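Local structure of AB hydrolase-1 domain-containing protein (Streptococcus mutans, 4L9A) at residues F53-D57 with L73-A77; F104-K108 with S131-C135; C115-I119 with H268-W272; G137-P143 with P234-E240; T257-L261 with Q284-H289. The protein probably acts as a carboxylesterase of the alpha/beta hydrolase superfamily, cleaving ester bonds in substrates that are not specified. All coordinates share one frame; numbering follows the deposited sequence.

All five contacts reach one mixed beta-sheet. Interaction 3 is the likely active centre: it brings Ser118 to His268. Interaction 4 adds Glu142, whose OE1 lies 2.6 Å from His268 ND1, and the centres of the two contacts are about 9 Å apart. Interaction 1 touches interaction 3 where Phe53 CE2 meets Trp272 CZ2 at 3.7 Å. Interaction 2 lies at the N-terminal end of strand 134-141, its centre about 23 Å from that of interaction 3. It touches interaction 1 through Leu73, which packs on Phe104 and Phe107. Interaction 5 borders interaction 4, where Ser235 O and Lys260 N are 2.9 Å apart, and its centre is about 19 Å from that of interaction 3.

Interaction 1. Residues F53-D57 with L73-A77; sequences FSTAD and LTIDA
Thr55 lies at the start of helix 55-58 and packs against Thr74, Ile75 and Asp76 of segment 73-77. Its CB is 3.3 Å from Asp76 OD1. From CB the side chain splits in two. The OG1 branch sits beside the backbone N (chi1 -65°), and this turns it to the strand. OG1 gives a hydrogen bond of 2.8 Å to Ile75 O, which it meets from above the carbonyl plane. It also bonds to Ser48 OG. The CG2 branch passes alongside Thr74, with CG2 3.8 Å from Thr74 CB. In the chain this helix follows strand 43-47. In alpha/beta hydrolases that connection usually helps to shape the oxyanion hole, and here the contact ties it to the neighbouring strand. Asp76 grips two successive residues of the incoming turn. Its OD1 accepts from Thr55 N at 2.9 Å, out of the carboxylate plane. Its OD2 receives Ser54 OG on the syn lone pair in a short bond of 2.5 Å, and Tyr82 N also bonds to OD2. Ser54 is at the N-cap position, but its hydroxyl serves Asp76 and makes no capping bond. A water is held between Thr74 OG1, at 2.6 Å, Asp76 OD1 and Ala56 N. Beside it, Ala56 CB lies 3.6 Å from Thr74 OG1.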
# COMPACT_ATOMS: atom_id res chain seq x y z
N PHE A 53 -9.52 5.31 0.57
CA PHE A 53 -9.11 5.58 1.95
C PHE A 53 -7.80 6.37 2.01
O PHE A 53 -6.90 6.16 1.20
CB PHE A 53 -8.92 4.28 2.73
CG PHE A 53 -10.11 3.36 2.68
CD1 PHE A 53 -11.33 3.76 3.19
CD2 PHE A 53 -9.99 2.09 2.14
CE1 PHE A 53 -12.42 2.90 3.16
CE2 PHE A 53 -11.08 1.22 2.11
CZ PHE A 53 -12.29 1.62 2.61
N SER A 54 -7.68 7.26 2.98
CA SER A 54 -6.40 7.95 3.21
C SER A 54 -5.47 6.96 3.88
O SER A 54 -5.91 6.09 4.63
CB SER A 54 -6.59 9.20 4.08
OG SER A 54 -5.39 9.97 4.12
N THR A 55 -4.17 7.09 3.63
CA THR A 55 -3.24 5.99 3.93
C THR A 55 -2.99 5.82 5.42
O THR A 55 -2.98 4.69 5.92
CB THR A 55 -1.93 6.15 3.15
OG1 THR A 55 -2.21 6.02 1.76
CG2 THR A 55 -0.90 5.08 3.56
N ALA A 56 -2.83 6.92 6.15
CA ALA A 56 -2.65 6.82 7.59
C ALA A 56 -3.84 6.14 8.27
O ALA A 56 -3.67 5.34 9.19
CB ALA A 56 -2.39 8.20 8.20
N ASP A 57 -5.05 6.47 7.82
CA ASP A 57 -6.28 5.86 8.34
C ASP A 57 -6.28 4.37 7.99
O ASP A 57 -6.60 3.50 8.81
CB ASP A 57 -7.51 6.49 7.68
CG ASP A 57 -7.70 7.96 8.05
OD1 ASP A 57 -7.22 8.37 9.12
OD2 ASP A 57 -8.34 8.71 7.26
N LEU A 73 5.90 7.60 7.55
CA LEU A 73 5.52 8.44 6.42
C LEU A 73 4.41 7.75 5.67
O LEU A 73 4.60 6.67 5.12
CB LEU A 73 6.70 8.67 5.47
CG LEU A 73 6.41 9.41 4.17
CD1 LEU A 73 5.84 10.84 4.42
CD2 LEU A 73 7.69 9.50 3.34
N THR A 74 3.23 8.36 5.66
CA THR A 74 2.16 7.84 4.84
C THR A 74 1.97 8.76 3.64
O THR A 74 2.13 9.99 3.75
CB THR A 74 0.84 7.69 5.62
OG1 THR A 74 0.30 8.99 5.91
CG2 THR A 74 1.06 6.92 6.93
N ILE A 75 1.60 8.17 2.51
CA ILE A 75 1.44 8.89 1.26
C ILE A 75 0.12 8.51 0.58
O ILE A 75 -0.15 7.32 0.36
CB ILE A 75 2.61 8.59 0.30
CG1 ILE A 75 3.95 8.97 0.93
CG2 ILE A 75 2.42 9.32 -1.03
CD1 ILE A 75 5.16 8.58 0.09
N ASP A 76 -0.70 9.51 0.26
CA ASP A 76 -1.94 9.28 -0.48
C ASP A 76 -1.72 9.47 -1.98
O ASP A 76 -1.25 10.52 -2.42
CB ASP A 76 -3.06 10.23 -0.01
CG ASP A 76 -3.55 9.92 1.39
OD1 ASP A 76 -2.88 9.13 2.11
OD2 ASP A 76 -4.60 10.48 1.80
N ALA A 77 -2.07 8.46 -2.79
CA ALA A 77 -1.96 8.60 -4.24
C ALA A 77 -2.96 9.63 -4.76
O ALA A 77 -3.97 9.92 -4.10
CB ALA A 77 -2.19 7.23 -4.93
O HOH W 1 -1.94 9.69 4.69

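Interaction 2. Residues F104-K108 with S131-C135; sequences FEHFK and SSKAC
Ser132 makes the first touch between segment 131-135 and the end of helix 93-106. Its OG lies 4.2 Å from Glu105 OE2, a loose approach at the surface. Lys133 comes next and carries the contact. CG is set anti to the carbonyl carbon (chi1 -72°), and beyond CG the chain is fully extended. This carries the amine to the C-terminal end of helix 93-106. NZ gives a hydrogen bond of 2.9 Å to Phe104 O and another of 2.8 Å to Phe107 O. It meets each carbonyl from above its plane. A third bond goes to Phe109 O, just beyond the first segment. The amine therefore gathers three backbone carbonyls where the helix ends, and it also makes a cation-pi contact with the Phe109 ring. Phe104 O takes a second donor, Phe107 N at 3.2 Å, which arrives on the opposite face of the carbonyl from NZ. Glu105 slides past the lysine chain, with OE2 4.1 Å from Lys133 CE and 5.1 Å from NZ, so the carboxylate is not in contact with the charge. A water is only weakly bonded to NZ. With Ala134 the chain enters strand 134-141, which pairs with strand 111-117. The Phe104 ring, from helix 93-106, meets Tyr112 and Phe109 edge-to-face and touches Ile127 of helix 120-130 and Leu73 of strand 71-75.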
# COMPACT_ATOMS: atom_id res chain seq x y z
N PHE A 104 10.43 11.50 -0.38
CA PHE A 104 11.48 10.93 0.46
C PHE A 104 12.53 12.01 0.78
O PHE A 104 12.94 12.16 1.93
CB PHE A 104 12.17 9.73 -0.19
CG PHE A 104 11.48 8.40 0.06
CD1 PHE A 104 10.10 8.33 0.18
CD2 PHE A 104 12.22 7.23 0.18
CE1 PHE A 104 9.46 7.12 0.41
CE2 PHE A 104 11.59 6.02 0.41
CZ PHE A 104 10.21 5.96 0.52
N GLU A 105 12.96 12.73 -0.24
CA GLU A 105 14.02 13.73 -0.07
C GLU A 105 13.57 14.92 0.79
O GLU A 105 14.40 15.65 1.33
CB GLU A 105 14.53 14.24 -1.43
CG GLU A 105 15.10 13.14 -2.32
CD GLU A 105 16.15 12.29 -1.62
OE1 GLU A 105 17.15 12.86 -1.13
OE2 GLU A 105 15.96 11.05 -1.56
N HIS A 106 12.27 15.10 0.90
CA HIS A 106 11.69 16.18 1.68
C HIS A 106 11.89 15.98 3.18
O HIS A 106 11.91 16.95 3.94
CB HIS A 106 10.20 16.31 1.35
CG HIS A 106 9.54 17.50 1.97
ND1 HIS A 106 9.75 18.79 1.52
CD2 HIS A 106 8.63 17.59 2.97
CE1 HIS A 106 9.01 19.63 2.23
NE2 HIS A 106 8.31 18.93 3.11
N PHE A 107 12.05 14.73 3.61
CA PHE A 107 12.19 14.43 5.04
C PHE A 107 13.57 13.89 5.43
O PHE A 107 14.37 13.54 4.57
CB PHE A 107 11.11 13.46 5.51
CG PHE A 107 9.72 13.99 5.36
CD1 PHE A 107 9.22 14.92 6.26
CD2 PHE A 107 8.91 13.57 4.32
CE1 PHE A 107 7.93 15.42 6.13
CE2 PHE A 107 7.62 14.06 4.18
CZ PHE A 107 7.13 15.00 5.09
N LYS A 108 13.83 13.83 6.74
CA LYS A 108 15.19 13.61 7.25
C LYS A 108 15.66 12.15 7.32
O LYS A 108 16.86 11.88 7.30
CB LYS A 108 15.36 14.27 8.63
CG LYS A 108 15.29 15.80 8.60
CD LYS A 108 15.30 16.38 10.01
CE LYS A 108 15.75 17.84 10.02
NZ LYS A 108 14.92 18.68 9.12
N SER A 131 15.96 4.38 -4.92
CA SER A 131 16.18 5.35 -3.84
C SER A 131 17.61 5.32 -3.33
O SER A 131 18.15 4.25 -3.07
CB SER A 131 15.25 5.05 -2.68
OG SER A 131 15.56 3.78 -2.12
N SER A 132 18.20 6.50 -3.15
CA SER A 132 19.55 6.56 -2.57
C SER A 132 19.50 6.34 -1.06
O SER A 132 20.52 6.03 -0.45
CB SER A 132 20.24 7.87 -2.92
OG SER A 132 19.31 8.93 -2.98
N LYS A 133 18.33 6.50 -0.46
CA LYS A 133 18.15 6.13 0.95
C LYS A 133 18.11 4.62 1.06
O LYS A 133 17.71 3.93 0.12
CB LYS A 133 16.88 6.76 1.53
CG LYS A 133 17.04 8.28 1.74
CD LYS A 133 15.83 8.94 2.38
CE LYS A 133 16.07 10.45 2.48
NZ LYS A 133 15.17 11.14 3.45
N ALA A 134 18.54 4.11 2.21
CA ALA A 134 18.70 2.67 2.39
C ALA A 134 17.41 1.99 2.82
O ALA A 134 16.84 2.31 3.86
CB ALA A 134 19.81 2.37 3.38
N CYS A 135 16.98 1.02 2.02
CA CYS A 135 15.82 0.22 2.37
C CYS A 135 16.23 -0.95 3.26
O CYS A 135 17.10 -1.74 2.90
CB CYS A 135 15.15 -0.30 1.10
SG CYS A 135 13.63 -1.18 1.42
O HOH W 2 16.87 13.85 2.44

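Interaction 3. Residues C115-I119 with H268-W272; sequences CVHSI and HYLHW
The His117 ring is the centre of an aromatic cluster with His268, Tyr269 and His271. Its NE2 gives a hydrogen bond of 2.8 Å to His268 O, arriving above the carbonyl plane. The same NE2 sits 3.4 Å above the centre of the His268 ring, with the two ring planes 48° apart. His271 CE1 lies over one face of His117, 3.4 Å from its CG. On the opposite face is Ser118 CB, offset toward the rim. His117 CB in turn makes a CH-pi contact with the His271 ring. Next to this, Ser118 OG meets His268 NE2 at the ring edge, in plane, in a weak hydrogen bond of 3.2 Å.

On its other nitrogen, ND1, His268 bonds directly to Glu142 OE1. A second shell steadies these groups: Asn58 OD1 bonds to His271 NE2, and Thr144 OG1 makes a weak bond to Ser118 OG. Ser118 follows strand 111-117 directly and has a strained backbone (phi 55°, psi -124°). This fits the nucleophile elbow of the alpha/beta hydrolase fold. Ser118, His268 and Glu142 are consistent with a catalytic triad, with the acid after strand 134-141 and not after the following strand as is usual.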
# COMPACT_ATOMS: atom_id res chain seq x y z
N CYS A 115 5.97 -0.49 3.65
CA CYS A 115 4.85 -1.35 4.01
C CYS A 115 3.71 -1.00 3.07
O CYS A 115 3.24 0.14 3.06
CB CYS A 115 4.43 -1.12 5.47
SG CYS A 115 3.00 -2.14 6.03
N VAL A 116 3.28 -1.95 2.26
CA VAL A 116 2.28 -1.64 1.25
C VAL A 116 1.17 -2.67 1.22
O VAL A 116 1.36 -3.83 1.64
CB VAL A 116 2.91 -1.54 -0.16
CG1 VAL A 116 4.18 -0.71 -0.11
CG2 VAL A 116 3.21 -2.95 -0.73
N HIS A 117 0.02 -2.24 0.72
CA HIS A 117 -1.08 -3.14 0.43
C HIS A 117 -1.31 -3.16 -1.08
O HIS A 117 -1.24 -2.12 -1.73
CB HIS A 117 -2.36 -2.67 1.14
CG HIS A 117 -3.54 -3.54 0.88
ND1 HIS A 117 -4.72 -3.07 0.34
CD2 HIS A 117 -3.73 -4.87 1.08
CE1 HIS A 117 -5.59 -4.06 0.23
NE2 HIS A 117 -5.01 -5.16 0.67
N SER A 118 -1.51 -4.36 -1.63
CA SER A 118 -2.05 -4.47 -2.97
C SER A 118 -1.23 -3.69 -4.02
O SER A 118 -0.03 -3.91 -4.16
CB SER A 118 -3.51 -3.98 -2.95
OG SER A 118 -4.23 -4.40 -4.08
N ILE A 119 -1.88 -2.78 -4.75
CA ILE A 119 -1.25 -2.14 -5.90
C ILE A 119 -0.02 -1.30 -5.52
O ILE A 119 0.84 -1.02 -6.38
CB ILE A 119 -2.27 -1.29 -6.71
CG1 ILE A 119 -1.86 -1.20 -8.18
CG2 ILE A 119 -2.48 0.09 -6.10
CD1 ILE A 119 -2.12 -2.48 -8.94
N HIS A 268 -8.72 -9.84 1.77
CA HIS A 268 -7.63 -9.12 1.12
C HIS A 268 -6.99 -8.05 2.02
O HIS A 268 -5.87 -7.60 1.77
CB HIS A 268 -8.19 -8.49 -0.15
CG HIS A 268 -7.19 -7.78 -1.01
ND1 HIS A 268 -5.97 -8.33 -1.36
CD2 HIS A 268 -7.24 -6.58 -1.64
CE1 HIS A 268 -5.32 -7.49 -2.15
NE2 HIS A 268 -6.07 -6.42 -2.34
N TYR A 269 -7.70 -7.66 3.07
CA TYR A 269 -7.29 -6.50 3.87
C TYR A 269 -6.55 -6.90 5.14
O TYR A 269 -7.00 -6.62 6.26
CB TYR A 269 -8.50 -5.59 4.16
CG TYR A 269 -8.96 -4.82 2.93
CD1 TYR A 269 -9.76 -5.42 1.97
CD2 TYR A 269 -8.56 -3.50 2.73
CE1 TYR A 269 -10.17 -4.72 0.83
CE2 TYR A 269 -8.97 -2.79 1.61
CZ TYR A 269 -9.77 -3.40 0.66
OH TYR A 269 -10.16 -2.70 -0.45
N LEU A 270 -5.40 -7.53 4.95
CA LEU A 270 -4.66 -8.12 6.07
C LEU A 270 -4.07 -7.03 6.96
O LEU A 270 -3.88 -7.25 8.16
CB LEU A 270 -3.57 -9.06 5.55
CG LEU A 270 -4.13 -10.18 4.66
CD1 LEU A 270 -3.01 -11.15 4.21
CD2 LEU A 270 -5.25 -10.94 5.37
N HIS A 271 -3.80 -5.87 6.38
CA HIS A 271 -3.30 -4.74 7.17
C HIS A 271 -4.34 -4.19 8.14
O HIS A 271 -4.00 -3.45 9.05
CB HIS A 271 -2.79 -3.61 6.28
CG HIS A 271 -3.82 -3.06 5.36
ND1 HIS A 271 -4.45 -3.83 4.40
CD2 HIS A 271 -4.34 -1.81 5.24
CE1 HIS A 271 -5.31 -3.09 3.73
NE2 HIS A 271 -5.27 -1.86 4.22
N TRP A 272 -5.60 -4.56 7.94
CA TRP A 272 -6.64 -4.25 8.91
C TRP A 272 -6.77 -5.28 10.02
O TRP A 272 -6.96 -4.93 11.19
CB TRP A 272 -8.00 -4.16 8.22
CG TRP A 272 -8.15 -2.99 7.31
CD1 TRP A 272 -7.24 -1.99 7.07
CD2 TRP A 272 -9.29 -2.69 6.49
NE1 TRP A 272 -7.75 -1.10 6.15
CE2 TRP A 272 -9.00 -1.50 5.78
CE3 TRP A 272 -10.53 -3.32 6.29
CZ2 TRP A 272 -9.92 -0.92 4.90
CZ3 TRP A 272 -11.44 -2.74 5.42
CH2 TRP A 272 -11.12 -1.55 4.72

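Interaction 4. Residues G137-P143 with P234-E240; sequences GFIGLEP and PSIVFSE
Glu142 CG stands anti to the carbonyl carbon (chi1 -72°), and the chain runs on extended, which carries the carboxylate across to Glu240. There OE2 accepts from Glu240 N at 2.9 Å on its anti lone pair, in a nearly straight bond. The extended Glu240 side chain crosses it obliquely, so that Glu240 OE2 is also 2.9 Å from Glu142 OE2. The two carboxylates are nearly coplanar and both are acceptors. Glu142 OE1 bonds to His268 ND1 and forms a salt bridge with Arg243. Glu240 OE1 pairs with Arg164.

Behind them, strands 137-141 and 235-239 run parallel in register, with axes 4.7 Å apart. Five backbone hydrogen bonds alternate between them, from Phe138 N to Pro234 O as far as Glu142 N to Phe238 O. On one face of the sheet Ile139 and Ile236 lie side by side, pointing the same way, with Ile139 CD1 3.9 Å from Ile236 CG1. Leu141 and Phe238 do likewise, and Leu141 CD1 is 3.7 Å from Phe238 CD1. On the other face Phe138 turns its ring over Gly140, which has no side chain. At the ring edge Phe138 CD2 is 3.4 Å from Ser235 OG, a hydroxyl that bonds to Tyr252 O. Pro143 CD rests near Val237 CG1 at 4.1 Å.

The pair sits deep in the central sheet, between strands 111-117 and 260-263. Helix 275-287 covers Leu141 and Phe238, while helix 244-248 packs through Tyr247 on Val237 and Ser239.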
# COMPACT_ATOMS: atom_id res chain seq x y z
N GLY A 137 13.87 -3.19 4.54
CA GLY A 137 12.88 -4.25 4.50
C GLY A 137 11.64 -3.89 3.72
O GLY A 137 11.27 -2.72 3.59
N PHE A 138 10.98 -4.92 3.20
CA PHE A 138 9.69 -4.77 2.54
C PHE A 138 8.65 -5.56 3.31
O PHE A 138 8.88 -6.72 3.65
CB PHE A 138 9.77 -5.26 1.10
CG PHE A 138 8.44 -5.25 0.38
CD1 PHE A 138 7.89 -4.06 -0.08
CD2 PHE A 138 7.75 -6.44 0.16
CE1 PHE A 138 6.67 -4.04 -0.74
CE2 PHE A 138 6.54 -6.43 -0.49
CZ PHE A 138 5.99 -5.23 -0.94
N ILE A 139 7.51 -4.94 3.60
CA ILE A 139 6.41 -5.61 4.27
C ILE A 139 5.20 -5.53 3.35
O ILE A 139 4.66 -4.46 3.10
CB ILE A 139 6.06 -4.93 5.62
CG1 ILE A 139 7.33 -4.70 6.46
CG2 ILE A 139 5.03 -5.75 6.37
CD1 ILE A 139 8.07 -5.97 6.83
N GLY A 140 4.80 -6.66 2.79
CA GLY A 140 3.73 -6.60 1.81
C GLY A 140 2.48 -7.32 2.27
O GLY A 140 2.53 -8.49 2.65
N LEU A 141 1.36 -6.62 2.25
CA LEU A 141 0.07 -7.23 2.52
C LEU A 141 -0.61 -7.48 1.18
O LEU A 141 -1.10 -6.55 0.54
CB LEU A 141 -0.78 -6.32 3.41
CG LEU A 141 -0.22 -5.96 4.79
CD1 LEU A 141 0.50 -7.13 5.46
CD2 LEU A 141 0.71 -4.74 4.71
N GLU A 142 -0.62 -8.75 0.74
CA GLU A 142 -1.10 -9.12 -0.59
C GLU A 142 -0.73 -8.11 -1.69
O GLU A 142 -1.60 -7.59 -2.41
CB GLU A 142 -2.61 -9.42 -0.56
CG GLU A 142 -2.88 -10.76 0.15
CD GLU A 142 -4.27 -11.33 -0.09
OE1 GLU A 142 -5.10 -10.69 -0.78
OE2 GLU A 142 -4.53 -12.44 0.44
N PRO A 143 0.56 -7.81 -1.80
CA PRO A 143 1.01 -6.90 -2.86
C PRO A 143 0.65 -7.48 -4.23
O PRO A 143 0.75 -8.69 -4.43
CB PRO A 143 2.52 -6.84 -2.67
CG PRO A 143 2.87 -8.14 -1.98
CD PRO A 143 1.69 -8.43 -1.08
N PRO A 234 15.42 -7.82 2.99
CA PRO A 234 14.46 -8.81 3.48
C PRO A 234 13.04 -8.42 3.13
O PRO A 234 12.68 -7.23 3.13
CB PRO A 234 14.65 -8.79 5.00
CG PRO A 234 15.64 -7.72 5.30
CD PRO A 234 15.93 -6.95 4.06
N SER A 235 12.23 -9.43 2.83
CA SER A 235 10.84 -9.24 2.44
C SER A 235 9.95 -10.10 3.32
O SER A 235 10.15 -11.31 3.42
CB SER A 235 10.66 -9.65 0.98
OG SER A 235 9.32 -9.45 0.55
N ILE A 236 8.96 -9.48 3.96
CA ILE A 236 7.96 -10.25 4.68
C ILE A 236 6.62 -10.06 3.98
O ILE A 236 6.08 -8.95 3.95
CB ILE A 236 7.82 -9.83 6.16
CG1 ILE A 236 9.19 -9.72 6.85
CG2 ILE A 236 6.93 -10.83 6.90
CD1 ILE A 236 9.85 -11.04 7.07
N VAL A 237 6.12 -11.13 3.37
CA VAL A 237 4.86 -11.05 2.63
C VAL A 237 3.77 -11.83 3.38
O VAL A 237 4.01 -12.95 3.84
CB VAL A 237 5.03 -11.57 1.18
CG1 VAL A 237 3.68 -11.71 0.46
CG2 VAL A 237 5.95 -10.64 0.41
N PHE A 238 2.60 -11.21 3.52
CA PHE A 238 1.43 -11.84 4.12
C PHE A 238 0.37 -12.00 3.06
O PHE A 238 0.08 -11.07 2.31
CB PHE A 238 0.85 -10.96 5.25
CG PHE A 238 1.77 -10.80 6.43
CD1 PHE A 238 2.83 -9.90 6.38
CD2 PHE A 238 1.56 -11.52 7.59
CE1 PHE A 238 3.68 -9.73 7.47
CE2 PHE A 238 2.41 -11.37 8.69
CZ PHE A 238 3.47 -10.48 8.62
N SER A 239 -0.25 -13.17 3.03
CA SER A 239 -1.27 -13.46 2.05
C SER A 239 -2.20 -14.55 2.55
O SER A 239 -1.82 -15.38 3.37
CB SER A 239 -0.60 -13.94 0.76
OG SER A 239 -1.49 -14.70 -0.04
N GLU A 240 -3.43 -14.54 2.05
CA GLU A 240 -4.34 -15.66 2.27
C GLU A 240 -3.69 -16.94 1.73
O GLU A 240 -2.96 -16.90 0.75
CB GLU A 240 -5.68 -15.38 1.60
CG GLU A 240 -6.41 -14.15 2.17
CD GLU A 240 -7.60 -13.72 1.32
OE1 GLU A 240 -8.71 -14.24 1.53
OE2 GLU A 240 -7.41 -12.88 0.42

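Interaction 5. Residues T257-L261 with Q284-H289; sequences TQTKL and QLLSNH
Gln258 is the tight part of this contact. Its extended side chain runs to the end of helix 275-287 and sets its amide against the last turn. NE2 gives a hydrogen bond of 3.0 Å to Leu285 O. NE2 lies in the Leu285 carbonyl plane, on a lone pair of the oxygen, though the bond is bent (141°) and the acceptor is tilted from the amide plane. Leu285 O is at the point where the helix unwinds, and within the helix end it also takes a weak bond from Asn288 N. The glutamine thus serves a carbonyl at the C-terminal end. The amide is hemmed in on several sides. Leu285 CD1 is 3.6 Å from Gln258 CD, reached because CG of the leucine is anti to its backbone N (chi1 179°). Asn288 CB comes to 3.4 Å from Gln258 NE2. Gln258 OE1 stands over a face of the His289 ring, 4.2 Å from its CD2.

The other side is looser. Lys260 and Gln284 cross at about a right angle near the surface. It is Lys260 CE, not the amine, that comes closest, at 3.6 Å from Gln284 OE1. The lysine chain bends at its last torsion (chi4 -43°), and it also touches a neighbouring molecule in the crystal. Nearby, Ser287 OG bonds back to Gln284 O at 2.9 Å within the helix.

Pro234 lies against Gln258, Leu285 and His289. Strand 260-263, at the edge of the sheet, pairs with strand 235-239 through Lys260. Helix 275-287 packs on strands 235-239 and 111-117, through Leu285 on Ile236 and Leu113.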
# COMPACT_ATOMS: atom_id res chain seq x y z
N THR A 257 17.88 -14.59 4.27
CA THR A 257 17.66 -15.43 5.45
C THR A 257 16.53 -14.90 6.35
O THR A 257 16.05 -15.62 7.23
CB THR A 257 18.94 -15.57 6.33
OG1 THR A 257 19.40 -14.27 6.73
CG2 THR A 257 20.04 -16.28 5.57
N GLN A 258 16.13 -13.65 6.14
CA GLN A 258 15.07 -13.06 6.95
C GLN A 258 13.76 -12.93 6.19
O GLN A 258 12.74 -12.57 6.78
CB GLN A 258 15.49 -11.67 7.44
CG GLN A 258 16.51 -11.67 8.57
CD GLN A 258 16.74 -10.26 9.10
OE1 GLN A 258 17.36 -9.43 8.43
NE2 GLN A 258 16.22 -9.98 10.29
N THR A 259 13.78 -13.21 4.89
CA THR A 259 12.56 -13.15 4.08
C THR A 259 11.60 -14.27 4.48
O THR A 259 12.03 -15.41 4.66
CB THR A 259 12.89 -13.27 2.59
OG1 THR A 259 13.45 -12.03 2.13
CG2 THR A 259 11.65 -13.58 1.78
N LYS A 260 10.32 -13.94 4.61
CA LYS A 260 9.29 -14.94 4.94
C LYS A 260 8.00 -14.73 4.15
O LYS A 260 7.63 -13.60 3.81
CB LYS A 260 8.92 -14.90 6.43
CG LYS A 260 10.09 -15.02 7.41
CD LYS A 260 9.58 -15.22 8.84
CE LYS A 260 10.73 -15.35 9.83
NZ LYS A 260 11.80 -16.22 9.28
N LEU A 261 7.31 -15.83 3.87
CA LEU A 261 5.93 -15.76 3.39
C LEU A 261 5.04 -16.29 4.50
O LEU A 261 5.16 -17.44 4.91
CB LEU A 261 5.75 -16.59 2.11
CG LEU A 261 4.31 -16.75 1.59
CD1 LEU A 261 3.73 -15.39 1.23
CD2 LEU A 261 4.26 -17.71 0.40
N GLN A 284 10.64 -8.88 14.88
CA GLN A 284 11.66 -9.89 14.67
C GLN A 284 12.63 -9.48 13.58
O GLN A 284 13.84 -9.68 13.70
CB GLN A 284 11.01 -11.23 14.33
CG GLN A 284 11.96 -12.27 13.76
CD GLN A 284 11.27 -13.58 13.46
OE1 GLN A 284 10.15 -13.61 12.95
NE2 GLN A 284 11.93 -14.68 13.79
N LEU A 285 12.11 -8.89 12.51
CA LEU A 285 12.93 -8.44 11.40
C LEU A 285 13.92 -7.38 11.87
O LEU A 285 15.12 -7.46 11.59
CB LEU A 285 12.06 -7.88 10.26
CG LEU A 285 12.79 -7.34 9.03
CD1 LEU A 285 13.76 -8.37 8.48
CD2 LEU A 285 11.80 -6.93 7.96
N LEU A 286 13.42 -6.40 12.61
CA LEU A 286 14.24 -5.29 13.09
C LEU A 286 15.28 -5.73 14.11
O LEU A 286 16.39 -5.20 14.14
CB LEU A 286 13.36 -4.19 13.67
CG LEU A 286 12.39 -3.58 12.68
CD1 LEU A 286 11.62 -2.43 13.33
CD2 LEU A 286 13.16 -3.10 11.46
N SER A 287 14.93 -6.69 14.96
CA SER A 287 15.84 -7.13 16.01
C SER A 287 17.04 -7.88 15.44
O SER A 287 18.10 -7.93 16.07
CB SER A 287 15.11 -7.99 17.03
OG SER A 287 14.66 -9.19 16.43
N ASN A 288 16.88 -8.44 14.24
CA ASN A 288 17.93 -9.28 13.64
C ASN A 288 18.57 -8.73 12.36
O ASN A 288 19.25 -9.46 11.64
CB ASN A 288 17.40 -10.69 13.39
CG ASN A 288 16.95 -11.38 14.66
OD1 ASN A 288 15.80 -11.81 14.77
ND2 ASN A 288 17.86 -11.50 15.62
N HIS A 289 18.36 -7.44 12.09
CA HIS A 289 18.82 -6.84 10.84
C HIS A 289 20.26 -6.35 10.96
O HIS A 289 20.56 -5.54 11.83
CB HIS A 289 17.90 -5.68 10.46
CG HIS A 289 17.89 -5.35 9.00
ND1 HIS A 289 19.03 -4.99 8.31
CD2 HIS A 289 16.88 -5.32 8.11
CE1 HIS A 289 18.72 -4.76 7.05
NE2 HIS A 289 17.42 -4.95 6.90